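Local structure of protein (sliding clamp) (Enterobacteria phage RB69, 1B77) at the interface of chains A and B. The protein forms a ring-shaped trimer that encircles DNA and holds the phage DNA polymerase on its template, so that replication becomes processive. Sequence-based numbering; all coordinates share one arbitrary frame. Chains: chain A/B, Protein (sliding clamp).

Contact 1: the interface of chains A and B. Residues chain A 63, 66; chain B 128-129, 132-133.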
# COMPACT_ATOMS: atom_id res chain seq x y z
N ILE A 63 3.16 18.89 5.20
CA ILE A 63 3.17 20.07 4.36
C ILE A 63 4.59 20.62 4.17
O ILE A 63 4.92 21.16 3.11
CB ILE A 63 2.24 21.16 4.95
CG1 ILE A 63 0.87 21.06 4.28
CG2 ILE A 63 2.84 22.55 4.80
CD1 ILE A 63 0.91 21.31 2.79
N LEU A 66 6.68 19.44 1.22
CA LEU A 66 6.36 19.98 -0.11
C LEU A 66 7.04 21.29 -0.46
O LEU A 66 6.87 21.80 -1.56
CB LEU A 66 4.84 20.15 -0.26
CG LEU A 66 4.00 18.88 -0.10
CD1 LEU A 66 2.52 19.22 -0.23
CD2 LEU A 66 4.41 17.86 -1.16
N ARG B 128 -0.00 19.08 -4.90
CA ARG B 128 0.35 18.44 -3.63
C ARG B 128 -0.19 19.21 -2.43
O ARG B 128 -0.82 18.64 -1.56
CB ARG B 128 1.87 18.32 -3.50
CG ARG B 128 2.56 17.51 -4.58
CD ARG B 128 2.24 16.05 -4.46
NE ARG B 128 2.85 15.25 -5.51
CZ ARG B 128 4.16 15.11 -5.69
NH1 ARG B 128 5.01 15.73 -4.89
NH2 ARG B 128 4.61 14.32 -6.66
N VAL B 129 0.10 20.51 -2.37
CA VAL B 129 -0.35 21.33 -1.26
C VAL B 129 -1.87 21.36 -1.11
O VAL B 129 -2.39 21.26 0.00
CB VAL B 129 0.17 22.78 -1.39
CG1 VAL B 129 -0.49 23.65 -0.35
CG2 VAL B 129 1.68 22.81 -1.21
N GLY B 132 -3.06 18.58 0.99
CA GLY B 132 -2.72 18.72 2.40
C GLY B 132 -3.43 19.85 3.15
O GLY B 132 -3.55 19.80 4.37
N LEU B 133 -3.90 20.86 2.42
CA LEU B 133 -4.57 22.01 3.02
C LEU B 133 -6.08 22.05 2.78
O LEU B 133 -6.74 23.01 3.15
CB LEU B 133 -3.98 23.31 2.47
CG LEU B 133 -2.54 23.73 2.75
CD1 LEU B 133 -2.23 24.94 1.89
CD2 LEU B 133 -2.36 24.06 4.22
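A:Leu66 and B:Arg128 make the apolar heart of a contact between the loop after helix 57-64 and helix 120-133, a patch whose contacts are almost wholly apolar. The leucine is presented tip first, its branch point standing over the beta-carbon of the arginine, and the two side chains cross at about a right angle. Both methyls straddle the same target: CD1 and CD2 of A:Leu66 each lie 3.5 Å from B:Arg128 CB. CD2 also leans on the next methylene, 3.9 Å from B:Arg128 CG. That CG comes under the methyl because chi1 (-60°) sets it anti to the carbonyl carbon; beyond it the arginine chain bends at chi2.

The other methyl continues to the following residue. A:Leu66 CD1 lies over the helix backbone, 3.5 Å from B:Val129 N and close to B:Val129 CA. It also reaches the side chain beyond, where B:Val129 CG2 is 3.8 Å away.

A looser set of contacts surrounds A:Ile63. Its terminal methyl CD1 points at B:Val129 CG1 across 4.2 Å, again with the side chains nearly perpendicular. The same methyl faces B:Gly132, whose CA is 4.5 Å off and has no side chain to intervene, and it skirts the branch point of B:Leu133. Nothing polar links the two chains within this patch, so it probably depends on packing and burial.

In the fold, A:Ile63 belongs to helix 57-64 and A:Leu66 follows just after it, whereas every chain B residue lies on helix 120-133. Helices of this family line the inner wall of the ring, where the charge of B:Arg128 might favour DNA.

Contact 2: the interface of chains A and B. Residues chain A 63, 67, 88-91; chain B 125, 129, 133, 164-166.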
# COMPACT_ATOMS: atom_id res chain seq x y z
N ILE A 63 3.16 18.89 5.20
CA ILE A 63 3.17 20.07 4.36
C ILE A 63 4.59 20.62 4.17
O ILE A 63 4.92 21.16 3.11
CB ILE A 63 2.24 21.16 4.95
CG1 ILE A 63 0.87 21.06 4.28
CG2 ILE A 63 2.84 22.55 4.80
CD1 ILE A 63 0.91 21.31 2.79
N VAL A 67 7.80 21.86 0.48
CA VAL A 67 8.50 23.13 0.23
C VAL A 67 10.01 22.99 0.41
O VAL A 67 10.50 21.95 0.85
CB VAL A 67 7.99 24.24 1.17
CG1 VAL A 67 6.52 24.52 0.89
CG2 VAL A 67 8.17 23.82 2.63
N SER A 88 6.50 30.69 -3.48
CA SER A 88 5.18 30.50 -2.92
C SER A 88 5.15 30.66 -1.41
O SER A 88 6.20 30.77 -0.77
CB SER A 88 4.65 29.12 -3.29
OG SER A 88 5.57 28.12 -2.88
N THR A 89 3.95 30.66 -0.86
CA THR A 89 3.74 30.80 0.57
C THR A 89 2.63 29.85 1.01
O THR A 89 1.62 29.68 0.32
CB THR A 89 3.33 32.26 0.92
OG1 THR A 89 4.33 33.16 0.44
CG2 THR A 89 3.17 32.44 2.42
N VAL A 90 2.82 29.20 2.16
CA VAL A 90 1.81 28.30 2.69
C VAL A 90 1.41 28.82 4.05
O VAL A 90 2.26 29.06 4.90
CB VAL A 90 2.35 26.85 2.86
CG1 VAL A 90 1.29 25.99 3.55
CG2 VAL A 90 2.73 26.26 1.51
N TYR A 91 0.11 28.99 4.27
CA TYR A 91 -0.38 29.44 5.56
C TYR A 91 -0.99 28.24 6.27
O TYR A 91 -1.69 27.44 5.65
CB TYR A 91 -1.42 30.55 5.40
CG TYR A 91 -0.89 31.76 4.68
CD1 TYR A 91 -0.03 32.66 5.31
CD2 TYR A 91 -1.23 32.00 3.35
CE1 TYR A 91 0.48 33.77 4.64
CE2 TYR A 91 -0.73 33.11 2.67
CZ TYR A 91 0.12 33.99 3.32
OH TYR A 91 0.61 35.07 2.63
N GLN B 125 3.75 21.36 -6.82
CA GLN B 125 3.51 21.85 -5.47
C GLN B 125 2.04 22.27 -5.29
O GLN B 125 1.43 21.97 -4.27
CB GLN B 125 4.43 23.03 -5.15
CG GLN B 125 4.35 23.47 -3.70
CD GLN B 125 5.16 24.72 -3.43
OE1 GLN B 125 4.77 25.83 -3.80
NE2 GLN B 125 6.31 24.55 -2.78
N VAL B 129 0.10 20.51 -2.37
CA VAL B 129 -0.35 21.33 -1.26
C VAL B 129 -1.87 21.36 -1.11
O VAL B 129 -2.39 21.26 0.00
CB VAL B 129 0.17 22.78 -1.39
CG1 VAL B 129 -0.49 23.65 -0.35
CG2 VAL B 129 1.68 22.81 -1.21
N LEU B 133 -3.90 20.86 2.42
CA LEU B 133 -4.57 22.01 3.02
C LEU B 133 -6.08 22.05 2.78
O LEU B 133 -6.74 23.01 3.15
CB LEU B 133 -3.98 23.31 2.47
CG LEU B 133 -2.54 23.73 2.75
CD1 LEU B 133 -2.23 24.94 1.89
CD2 LEU B 133 -2.36 24.06 4.22
N LYS B 164 -5.06 30.16 1.66
CA LYS B 164 -4.28 29.20 2.44
C LYS B 164 -2.97 28.88 1.72
O LYS B 164 -2.08 28.23 2.27
CB LYS B 164 -5.11 27.92 2.63
CG LYS B 164 -6.52 28.21 3.15
CD LYS B 164 -7.37 26.96 3.29
CE LYS B 164 -7.03 26.18 4.54
NZ LYS B 164 -7.93 24.99 4.68
N TYR B 165 -2.87 29.35 0.48
CA TYR B 165 -1.70 29.14 -0.34
C TYR B 165 -1.66 30.23 -1.40
O TYR B 165 -2.70 30.77 -1.80
CB TYR B 165 -1.77 27.77 -1.02
CG TYR B 165 -0.67 27.48 -2.02
CD1 TYR B 165 0.64 27.26 -1.61
CD2 TYR B 165 -0.96 27.37 -3.38
CE1 TYR B 165 1.64 26.92 -2.53
CE2 TYR B 165 0.03 27.03 -4.30
CZ TYR B 165 1.32 26.81 -3.87
OH TYR B 165 2.29 26.44 -4.79
N SER B 166 -0.45 30.54 -1.84
CA SER B 166 -0.25 31.55 -2.87
C SER B 166 1.00 31.21 -3.65
O SER B 166 2.06 30.95 -3.07
CB SER B 166 -0.12 32.92 -2.22
OG SER B 166 -0.14 33.92 -3.22
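An antiparallel beta pairing joins strand 88-92 of chain A to the start of strand 165-171 of chain B, illustrating how a sheet can be carried across a subunit boundary. A:Thr89 and B:Ser166 exchange a reciprocal pair of backbone hydrogen bonds. A:Thr89 N donates to B:Ser166 O at 2.9 Å. In return, B:Ser166 N donates to A:Thr89 O at 3.1 Å. Further along, A:Tyr91 N donates to B:Lys164 O, approaching from well above the carbonyl plane.

At the other end of the pairing, side chains take over. The hydroxyl A:Ser88 OG gives a hydrogen bond of 2.6 Å to the amide oxygen B:Gln125 OE1, its donor tilted 16° from the carbonyl plane. That oxygen is gripped a second time within chain B by the phenol B:Tyr165 OH, which lies on a lone pair at 2.7 Å. The glutamine reaches both because its CG is anti to the backbone N (chi1 -172°) and the chain stays extended. Two donors on one oxygen should fix the amide's rotation, turning NE2 toward A:Val67 CG1.

Beneath the strands, the A:Val90 methyls divide the apolar work: CG2 meets the ring of B:Tyr165 at CD1 (3.9 Å), and CG1 meets B:Leu133 CD1. The same tyrosine passes its CE1 alongside A:Ser88 CB. On the far side of the strand from A:Val90, CD2 of the A:Tyr91 ring lies 3.9 Å from B:Lys164 C, and A:Thr89 CG2 packs on one face of the ring. The lysine side chain instead turns to the end of helix 120-133, where B:Lys164 NZ hydrogen-bonds B:Leu133 O at 2.8 Å.

The paired strands thus form one layer, with helix 120-133 of chain B packed beneath them, supplying B:Gln125, B:Val129 and B:Leu133.

The C-alpha centres of contact 1 and contact 2 lie about 6 Å apart, and A:Ile63, B:Val129 and B:Leu133 belong to both, making them two layers of one subunit junction. Contact 1 supplies the apolar helix layer and contact 2 the directional strand layer, with helix 120-133 of chain B serving each. Different regions of the two identical chains meet here, and the interface is not an exact two-fold. Such a head-to-tail pairing can be repeated, which fits the three copies in the assembly and the closed ring expected of a protein that encircles DNA.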